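Local coordinates for PUM-HD domain-containing protein (Caenorhabditis elegans, PDB 7CGF) that binds RNA carrying a PUF-binding element through its Pumilio repeats and probably acts on target mRNAs through their 3′ UTRs, at residues 215-220 with 232-237; 251-256 with 268-273. The protein carries 2 engineered substitutions. One frame throughout, in Å; residues are numbered along the deposited sequence. Where two conformers were deposited one is given.

Interaction 1: residues 215-220 with 232-237; sequences GQIHKR and YVVQHV. With nucleotides of chain B.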
loop_
_atom_site.group_PDB
_atom_site.type_symbol
_atom_site.label_atom_id
_atom_site.label_comp_id
_atom_site.label_asym_id
_atom_site.label_seq_id
_atom_site.Cartn_x
_atom_site.Cartn_y
_atom_site.Cartn_z
ATOM N N GLY A 215 -12.261 -3.042 -14.846
ATOM C CA GLY A 215 -12.457 -3.382 -16.248
ATOM C C GLY A 215 -11.187 -3.257 -17.069
ATOM O O GLY A 215 -10.924 -4.076 -17.954
ATOM N N GLN A 216 -10.364 -2.244 -16.763
ATOM C CA GLN A 216 -9.077 -2.104 -17.440
ATOM C C GLN A 216 -8.143 -3.249 -17.079
ATOM O O GLN A 216 -7.443 -3.783 -17.945
ATOM C CB GLN A 216 -8.402 -0.773 -17.071
ATOM C CG GLN A 216 -8.722 0.455 -17.927
ATOM C CD GLN A 216 -9.066 0.134 -19.371
ATOM O OE1 GLN A 216 -10.220 -0.104 -19.666
ATOM N NE2 GLN A 216 -8.080 0.144 -20.271
ATOM N N ILE A 217 -8.101 -3.624 -15.800
ATOM C CA ILE A 217 -7.254 -4.746 -15.384
ATOM C C ILE A 217 -7.635 -6.014 -16.143
ATOM O O ILE A 217 -6.764 -6.759 -16.607
ATOM C CB ILE A 217 -7.340 -4.938 -13.858
ATOM C CG1 ILE A 217 -6.755 -3.716 -13.135
ATOM C CG2 ILE A 217 -6.602 -6.217 -13.443
ATOM C CD1 ILE A 217 -7.154 -3.591 -11.678
ATOM N N HIS A 218 -8.939 -6.274 -16.290
ATOM C CA HIS A 218 -9.387 -7.471 -17.003
ATOM C C HIS A 218 -8.864 -7.506 -18.439
ATOM O O HIS A 218 -8.550 -8.581 -18.963
ATOM C CB HIS A 218 -10.918 -7.552 -16.998
ATOM C CG HIS A 218 -11.503 -8.187 -15.769
ATOM N ND1 HIS A 218 -12.541 -7.611 -15.065
ATOM C CD2 HIS A 218 -11.227 -9.358 -15.142
ATOM C CE1 HIS A 218 -12.867 -8.390 -14.048
ATOM N NE2 HIS A 218 -12.085 -9.455 -14.072
ATOM N N LYS A 219 -8.773 -6.344 -19.102
ATOM C CA LYS A 219 -8.379 -6.333 -20.509
ATOM C C LYS A 219 -6.973 -6.871 -20.723
ATOM O O LYS A 219 -6.695 -7.465 -21.772
ATOM C CB LYS A 219 -8.497 -4.916 -21.080
ATOM C CG LYS A 219 -9.955 -4.407 -21.121
ATOM C CD LYS A 219 -10.015 -2.944 -21.582
ATOM C CE LYS A 219 -11.448 -2.395 -21.501
ATOM N NZ LYS A 219 -11.551 -0.946 -21.901
ATOM N N ARG A 220 -6.077 -6.690 -19.753
ATOM C CA ARG A 220 -4.715 -7.218 -19.833
ATOM C C ARG A 220 -4.424 -8.122 -18.646
ATOM O O ARG A 220 -3.340 -8.110 -18.060
ATOM C CB ARG A 220 -3.707 -6.082 -19.954
ATOM C CG ARG A 220 -3.915 -5.347 -21.262
ATOM C CD ARG A 220 -2.949 -4.215 -21.452
ATOM N NE ARG A 220 -1.597 -4.701 -21.636
ATOM C CZ ARG A 220 -0.565 -3.904 -21.885
ATOM N NH1 ARG A 220 -0.752 -2.597 -21.987
ATOM N NH2 ARG A 220 0.644 -4.406 -22.030
ATOM N N TYR A 232 -0.179 -8.680 -7.275
ATOM C CA TYR A 232 -0.840 -8.154 -6.086
ATOM C C TYR A 232 -2.066 -7.333 -6.445
ATOM O O TYR A 232 -3.054 -7.338 -5.698
ATOM C CB TYR A 232 0.115 -7.284 -5.289
ATOM C CG TYR A 232 1.282 -8.041 -4.687
ATOM C CD1 TYR A 232 1.127 -8.740 -3.502
ATOM C CD2 TYR A 232 2.531 -8.023 -5.295
ATOM C CE1 TYR A 232 2.187 -9.406 -2.919
ATOM C CE2 TYR A 232 3.615 -8.702 -4.714
ATOM C CZ TYR A 232 3.421 -9.390 -3.534
ATOM O OH TYR A 232 4.491 -10.048 -2.954
ATOM N N VAL A 233 -2.022 -6.614 -7.570
ATOM C CA VAL A 233 -3.202 -5.873 -8.017
ATOM C C VAL A 233 -4.348 -6.836 -8.298
ATOM O O VAL A 233 -5.492 -6.612 -7.886
ATOM C CB VAL A 233 -2.852 -5.020 -9.252
ATOM C CG1 VAL A 233 -4.104 -4.467 -9.928
ATOM C CG2 VAL A 233 -1.892 -3.874 -8.865
ATOM N N VAL A 234 -4.054 -7.924 -9.010
ATOM C CA VAL A 234 -5.079 -8.920 -9.297
ATOM C C VAL A 234 -5.587 -9.562 -8.008
ATOM O O VAL A 234 -6.789 -9.808 -7.866
ATOM C CB VAL A 234 -4.548 -9.977 -10.276
ATOM C CG1 VAL A 234 -5.522 -11.171 -10.355
ATOM C CG2 VAL A 234 -4.346 -9.359 -11.657
ATOM N N GLN A 235 -4.696 -9.842 -7.044
ATOM C CA GLN A 235 -5.187 -10.388 -5.786
ATOM C C GLN A 235 -6.156 -9.423 -5.109
ATOM O O GLN A 235 -7.156 -9.853 -4.522
ATOM C CB GLN A 235 -4.020 -10.740 -4.868
ATOM C CG GLN A 235 -3.257 -11.937 -5.413
ATOM C CD GLN A 235 -2.161 -12.341 -4.476
ATOM O OE1 GLN A 235 -2.419 -12.799 -3.358
ATOM N NE2 GLN A 235 -0.924 -12.118 -4.899
ATOM N N HIS A 236 -5.920 -8.119 -5.246
ATOM C CA HIS A 236 -6.838 -7.135 -4.678
ATOM C C HIS A 236 -8.178 -7.108 -5.407
ATOM O O HIS A 236 -9.206 -6.854 -4.766
ATOM C CB HIS A 236 -6.181 -5.753 -4.673
ATOM C CG HIS A 236 -5.365 -5.496 -3.445
ATOM N ND1 HIS A 236 -4.235 -6.223 -3.136
ATOM C CD2 HIS A 236 -5.545 -4.630 -2.417
ATOM C CE1 HIS A 236 -3.741 -5.799 -1.985
ATOM N NE2 HIS A 236 -4.522 -4.838 -1.526
ATOM N N VAL A 237 -8.188 -7.342 -6.727
ATOM C CA VAL A 237 -9.449 -7.484 -7.471
ATOM C C VAL A 237 -10.249 -8.671 -6.949
ATOM O O VAL A 237 -11.457 -8.569 -6.710
ATOM C CB VAL A 237 -9.189 -7.622 -8.978
ATOM C CG1 VAL A 237 -10.544 -7.837 -9.728
ATOM C CG2 VAL A 237 -8.484 -6.387 -9.499
ATOM P P A B 4 9.585 -10.169 -1.355
ATOM O OP1 A B 4 11.034 -9.908 -1.183
ATOM O OP2 A B 4 8.786 -10.684 -0.222
ATOM O "O5'" A B 4 8.929 -8.816 -1.853
ATOM C "C5'" A B 4 9.668 -7.962 -2.702
ATOM C "C4'" A B 4 8.836 -6.834 -3.244
ATOM O "O4'" A B 4 7.492 -7.280 -3.536
ATOM C "C3'" A B 4 8.605 -5.635 -2.345
ATOM O "O3'" A B 4 9.738 -4.797 -2.217
ATOM C "C2'" A B 4 7.439 -4.955 -3.044
ATOM O "O2'" A B 4 7.901 -4.249 -4.184
ATOM C "C1'" A B 4 6.634 -6.162 -3.532
ATOM N N9 A B 4 5.430 -6.397 -2.715
ATOM C C8 A B 4 5.133 -7.063 -1.550
ATOM N N7 A B 4 3.852 -6.953 -1.219
ATOM C C5 A B 4 3.299 -6.150 -2.227
ATOM C C6 A B 4 2.024 -5.628 -2.530
ATOM N N6 A B 4 0.907 -5.802 -1.821
ATOM N N1 A B 4 1.906 -4.880 -3.644
ATOM C C2 A B 4 2.945 -4.649 -4.414
ATOM N N3 A B 4 4.190 -5.077 -4.239
ATOM C C4 A B 4 4.278 -5.815 -3.128
ATOM P P U B 3 11.057 -16.018 -3.414
ATOM O OP1 U B 3 11.969 -15.100 -4.142
ATOM O OP2 U B 3 11.329 -16.398 -2.016
ATOM O "O5'" U B 3 9.565 -15.461 -3.375
ATOM C "C5'" U B 3 9.223 -14.326 -2.600
ATOM C "C4'" U B 3 8.712 -13.247 -3.511
ATOM O "O4'" U B 3 7.491 -13.687 -4.150
ATOM C "C3'" U B 3 8.334 -11.931 -2.859
ATOM O "O3'" U B 3 9.481 -11.134 -2.632
ATOM C "C2'" U B 3 7.382 -11.314 -3.882
ATOM O "O2'" U B 3 8.121 -10.670 -4.905
ATOM C "C1'" U B 3 6.715 -12.553 -4.494
ATOM N N1 U B 3 5.305 -12.740 -4.079
ATOM C C2 U B 3 4.405 -12.164 -4.963
ATOM O O2 U B 3 4.793 -11.570 -5.955
ATOM N N3 U B 3 3.083 -12.316 -4.637
ATOM C C4 U B 3 2.583 -12.953 -3.527
ATOM O O4 U B 3 1.370 -13.017 -3.345
ATOM C C5 U B 3 3.577 -13.525 -2.656
ATOM C C6 U B 3 4.879 -13.391 -2.951
#

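Interaction 2: residues 251-256 with 268-273; sequences TRVSNN and NVIEKC. With nucleotides of chain B.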
loop_
_atom_site.group_PDB
_atom_site.type_symbol
_atom_site.label_atom_id
_atom_site.label_comp_id
_atom_site.label_asym_id
_atom_site.label_seq_id
_atom_site.Cartn_x
_atom_site.Cartn_y
_atom_site.Cartn_z
ATOM N N THR A 251 -12.961 -18.424 -13.784
ATOM C CA THR A 251 -13.159 -19.116 -15.054
ATOM C C THR A 251 -11.888 -19.087 -15.878
ATOM O O THR A 251 -11.482 -20.107 -16.446
ATOM C CB THR A 251 -14.315 -18.486 -15.834
ATOM O OG1 THR A 251 -15.527 -18.624 -15.090
ATOM C CG2 THR A 251 -14.493 -19.139 -17.195
ATOM N N ARG A 252 -11.233 -17.924 -15.943
ATOM C CA ARG A 252 -10.015 -17.815 -16.739
ATOM C C ARG A 252 -8.886 -18.654 -16.151
ATOM O O ARG A 252 -8.151 -19.321 -16.894
ATOM C CB ARG A 252 -9.591 -16.353 -16.855
ATOM C CG ARG A 252 -8.453 -16.160 -17.836
ATOM C CD ARG A 252 -8.383 -14.739 -18.349
ATOM N NE ARG A 252 -7.392 -14.637 -19.415
ATOM C CZ ARG A 252 -7.689 -14.668 -20.708
ATOM N NH1 ARG A 252 -8.955 -14.774 -21.097
ATOM N NH2 ARG A 252 -6.722 -14.580 -21.612
ATOM N N VAL A 253 -8.719 -18.594 -14.826
ATOM C CA VAL A 253 -7.698 -19.378 -14.135
ATOM C C VAL A 253 -7.949 -20.862 -14.333
ATOM O O VAL A 253 -7.024 -21.631 -14.621
ATOM C CB VAL A 253 -7.669 -18.995 -12.644
ATOM C CG1 VAL A 253 -6.883 -20.011 -11.840
ATOM C CG2 VAL A 253 -7.072 -17.586 -12.468
ATOM N N SER A 254 -9.201 -21.294 -14.185
ATOM C CA SER A 254 -9.507 -22.713 -14.332
ATOM C C SER A 254 -9.266 -23.191 -15.754
ATOM O O SER A 254 -8.737 -24.291 -15.958
ATOM C CB SER A 254 -10.951 -22.985 -13.916
ATOM O OG SER A 254 -11.108 -22.713 -12.536
ATOM N N ASN A 255 -9.643 -22.383 -16.749
ATOM C CA ASN A 255 -9.442 -22.773 -18.137
ATOM C C ASN A 255 -7.975 -22.795 -18.533
ATOM O O ASN A 255 -7.632 -23.406 -19.550
ATOM C CB ASN A 255 -10.213 -21.841 -19.075
ATOM C CG ASN A 255 -11.716 -22.050 -18.995
ATOM O OD1 ASN A 255 -12.184 -23.096 -18.544
ATOM N ND2 ASN A 255 -12.476 -21.062 -19.449
ATOM N N ASN A 256 -7.103 -22.145 -17.764
ATOM C CA ASN A 256 -5.682 -22.071 -18.074
ATOM C C ASN A 256 -4.852 -22.431 -16.856
ATOM O O ASN A 256 -3.818 -21.816 -16.589
ATOM C CB ASN A 256 -5.319 -20.685 -18.592
ATOM C CG ASN A 256 -6.094 -20.322 -19.839
ATOM O OD1 ASN A 256 -5.695 -20.673 -20.949
ATOM N ND2 ASN A 256 -7.223 -19.643 -19.663
ATOM N N ASN A 268 0.491 -17.185 -7.311
ATOM C CA ASN A 268 -0.124 -16.596 -6.128
ATOM C C ASN A 268 -1.564 -16.197 -6.386
ATOM O O ASN A 268 -2.371 -16.157 -5.449
ATOM C CB ASN A 268 0.663 -15.359 -5.672
ATOM C CG ASN A 268 2.121 -15.679 -5.365
ATOM O OD1 ASN A 268 3.039 -15.315 -6.124
ATOM N ND2 ASN A 268 2.338 -16.381 -4.268
ATOM N N VAL A 269 -1.890 -15.855 -7.629
ATOM C CA VAL A 269 -3.263 -15.488 -7.967
ATOM C C VAL A 269 -4.199 -16.679 -7.771
ATOM O O VAL A 269 -5.301 -16.531 -7.231
ATOM C CB VAL A 269 -3.311 -14.929 -9.400
ATOM C CG1 VAL A 269 -4.760 -14.757 -9.900
ATOM C CG2 VAL A 269 -2.543 -13.616 -9.470
ATOM N N ILE A 270 -3.767 -17.883 -8.162
ATOM C CA ILE A 270 -4.616 -19.057 -7.933
ATOM C C ILE A 270 -4.817 -19.274 -6.443
ATOM O O ILE A 270 -5.920 -19.595 -5.995
ATOM C CB ILE A 270 -4.030 -20.320 -8.589
ATOM C CG1 ILE A 270 -3.712 -20.084 -10.046
ATOM C CG2 ILE A 270 -5.022 -21.490 -8.454
ATOM C CD1 ILE A 270 -3.143 -21.310 -10.715
ATOM N N GLU A 271 -3.754 -19.112 -5.649
ATOM C CA GLU A 271 -3.896 -19.274 -4.210
ATOM C C GLU A 271 -4.924 -18.305 -3.651
ATOM O O GLU A 271 -5.734 -18.675 -2.794
ATOM C CB GLU A 271 -2.545 -19.088 -3.521
ATOM C CG GLU A 271 -1.568 -20.191 -3.868
ATOM C CD GLU A 271 -0.339 -20.185 -2.971
ATOM O OE1 GLU A 271 -0.468 -19.830 -1.777
ATOM O OE2 GLU A 271 0.754 -20.530 -3.464
ATOM N N LYS A 272 -4.920 -17.064 -4.144
ATOM C CA LYS A 272 -5.873 -16.079 -3.656
ATOM C C LYS A 272 -7.297 -16.487 -3.998
ATOM O O LYS A 272 -8.219 -16.286 -3.194
ATOM C CB LYS A 272 -5.550 -14.702 -4.240
ATOM C CG LYS A 272 -6.378 -13.569 -3.663
ATOM C CD LYS A 272 -5.957 -13.236 -2.242
ATOM C CE LYS A 272 -6.789 -12.075 -1.701
ATOM N NZ LYS A 272 -6.431 -11.723 -0.302
ATOM N N CYS A 273 -7.502 -17.028 -5.200
ATOM C CA CYS A 273 -8.819 -17.552 -5.569
ATOM C C CYS A 273 -9.288 -18.618 -4.593
ATOM O O CYS A 273 -10.477 -18.684 -4.248
ATOM C CB CYS A 273 -8.788 -18.140 -6.974
ATOM S SG CYS A 273 -8.611 -16.933 -8.307
ATOM P P U B 3 11.057 -16.018 -3.414
ATOM O OP1 U B 3 11.969 -15.100 -4.142
ATOM O OP2 U B 3 11.329 -16.398 -2.016
ATOM O "O5'" U B 3 9.565 -15.461 -3.375
ATOM C "C5'" U B 3 9.223 -14.326 -2.600
ATOM C "C4'" U B 3 8.712 -13.247 -3.511
ATOM O "O4'" U B 3 7.491 -13.687 -4.150
ATOM C "C3'" U B 3 8.334 -11.931 -2.859
ATOM O "O3'" U B 3 9.481 -11.134 -2.632
ATOM C "C2'" U B 3 7.382 -11.314 -3.882
ATOM O "O2'" U B 3 8.121 -10.670 -4.905
ATOM C "C1'" U B 3 6.715 -12.553 -4.494
ATOM N N1 U B 3 5.305 -12.740 -4.079
ATOM C C2 U B 3 4.405 -12.164 -4.963
ATOM O O2 U B 3 4.793 -11.570 -5.955
ATOM N N3 U B 3 3.083 -12.316 -4.637
ATOM C C4 U B 3 2.583 -12.953 -3.527
ATOM O O4 U B 3 1.370 -13.017 -3.345
ATOM C C5 U B 3 3.577 -13.525 -2.656
ATOM C C6 U B 3 4.879 -13.391 -2.951
ATOM P P G B 2 12.142 -21.173 -1.382
ATOM O OP1 G B 2 13.260 -20.209 -1.261
ATOM O OP2 G B 2 11.365 -21.498 -0.174
ATOM O "O5'" G B 2 11.150 -20.537 -2.462
ATOM C "C5'" G B 2 11.548 -20.399 -3.815
ATOM C "C4'" G B 2 10.491 -19.680 -4.614
ATOM O "O4'" G B 2 9.285 -20.482 -4.652
ATOM C "C3'" G B 2 10.032 -18.352 -4.037
ATOM O "O3'" G B 2 10.932 -17.307 -4.356
ATOM C "C2'" G B 2 8.632 -18.196 -4.639
ATOM O "O2'" G B 2 8.696 -17.763 -5.990
ATOM C "C1'" G B 2 8.143 -19.645 -4.638
ATOM N N9 G B 2 7.324 -19.947 -3.450
ATOM C C8 G B 2 7.710 -20.207 -2.154
ATOM N N7 G B 2 6.707 -20.415 -1.341
ATOM C C5 G B 2 5.580 -20.279 -2.147
ATOM C C6 G B 2 4.198 -20.393 -1.842
ATOM O O6 G B 2 3.655 -20.648 -0.763
ATOM N N1 G B 2 3.407 -20.182 -2.976
ATOM C C2 G B 2 3.890 -19.912 -4.227
ATOM N N2 G B 2 2.962 -19.728 -5.181
ATOM N N3 G B 2 5.181 -19.784 -4.524
ATOM C C4 G B 2 5.951 -19.993 -3.439
#

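Interaction 1: residues 215-220 with 232-237
Ile217 meets Val233, Val234 and Val237 in a buried, wholly apolar contact between the end of helix 207-219 and helix 230-240, the latter carrying bases of the bound RNA on its far side within the PUM-HD. The short helical segments run at 127° to each other with axes 11.1 Å apart, bridged by one isoleucine. With CG1 anti to its carbonyl carbon and the chain extended beyond it, Ile217 sends CD1 between two residues one turn apart, 3.6 Å from CG1 of Val233 and 3.8 Å from CG2 of Val237. Its other branch, CG2, passes CG2 of Val234 more loosely. Ile185 of helix 184-189 also touches Ile217, and Phe221 and Ile224 pack on Val234, extending the apolar layer beyond both segments.

Tyr232 and Gln235 instead face the RNA. The adenine of A4 of chain B lies over one face of the Tyr232 ring, its C5 above the centre at 3.3 Å from the ring plane, while U3 of chain B approaches obliquely. Gln235 reaches out on an extended chain, its NE2 donating a nearly straight bond (2.9 Å, 169°) to O4 of U3. His236 ND1 bonds to Tyr232 O from the opposite face of the carbonyl to the helical His236 N, and its NE2 is hydrogen-bonded to Glu203; with acceptors at both ring nitrogens, one a carboxylate, the imidazole may be protonated. The helix thus divides its work between two faces: valines fasten one to the scaffold, whereas the other stacks a tyrosine on one base and bonds an amide to another.

Interaction 2: residues 251-256 with 268-273
Val253 places its CG1 methyl 3.6 Å from CG1 of Ile270, joining helix 243-255 to helix 266-276. The valine holds CG1 anti to its backbone N (chi1 166°), which turns that methyl to Ile270, while CG2, beside the N, faces Val269 and Cys273 at a looser distance. The extended chain of Ile270 crosses the valine at an angle; Leu257 and Phe260 of helix 257-261 also touch it. Where helix 243-255 ends, Asn256 folds back: its ND2 lies in the plane of the Arg252 carbonyl and donates to one of the lone pairs of Arg252 O (2.9 Å, 166°).

On the RNA side of helix 266-276, Asn268 lies against U3 of chain B, with its CG 3.3 Å from C4 of the base. Glu271 leaves the helix on an extended chain, CG anti to the carbonyl carbon, and a single oxygen takes two base donors: OE2 accepts from N1 of G2 of chain B at 2.7 Å and from N2 of G2 at 2.9 Å. Lys315 and Tyr311 touch the same side chain. Because one carboxylate oxygen gathers both the imino and the amino N-H groups, this grip matches the donor pattern of guanine, which adenine does not offer.

Interactions 1 and 2 follow in series along the chain, their centres about 12 Å apart and on the same side of the chain's centre. Helix 230-240 of interaction 1 leads directly into helix 243-255 of interaction 2, and the two sites also touch in space: Val234 CG1 meets Val269 CG1 at 3.7 Å, and Gln235 packs on Asn268 and Lys272. Lys272 further pairs with Glu239 of helix 230-240. Each contact ties a helix that spans a predicted Pumilio repeat boundary to an RNA-facing helix further along the chain, and U3 of chain B is touched from both. Neighbouring repeats thereby present adjoining base-contacting residues along the superhelical PUF scaffold.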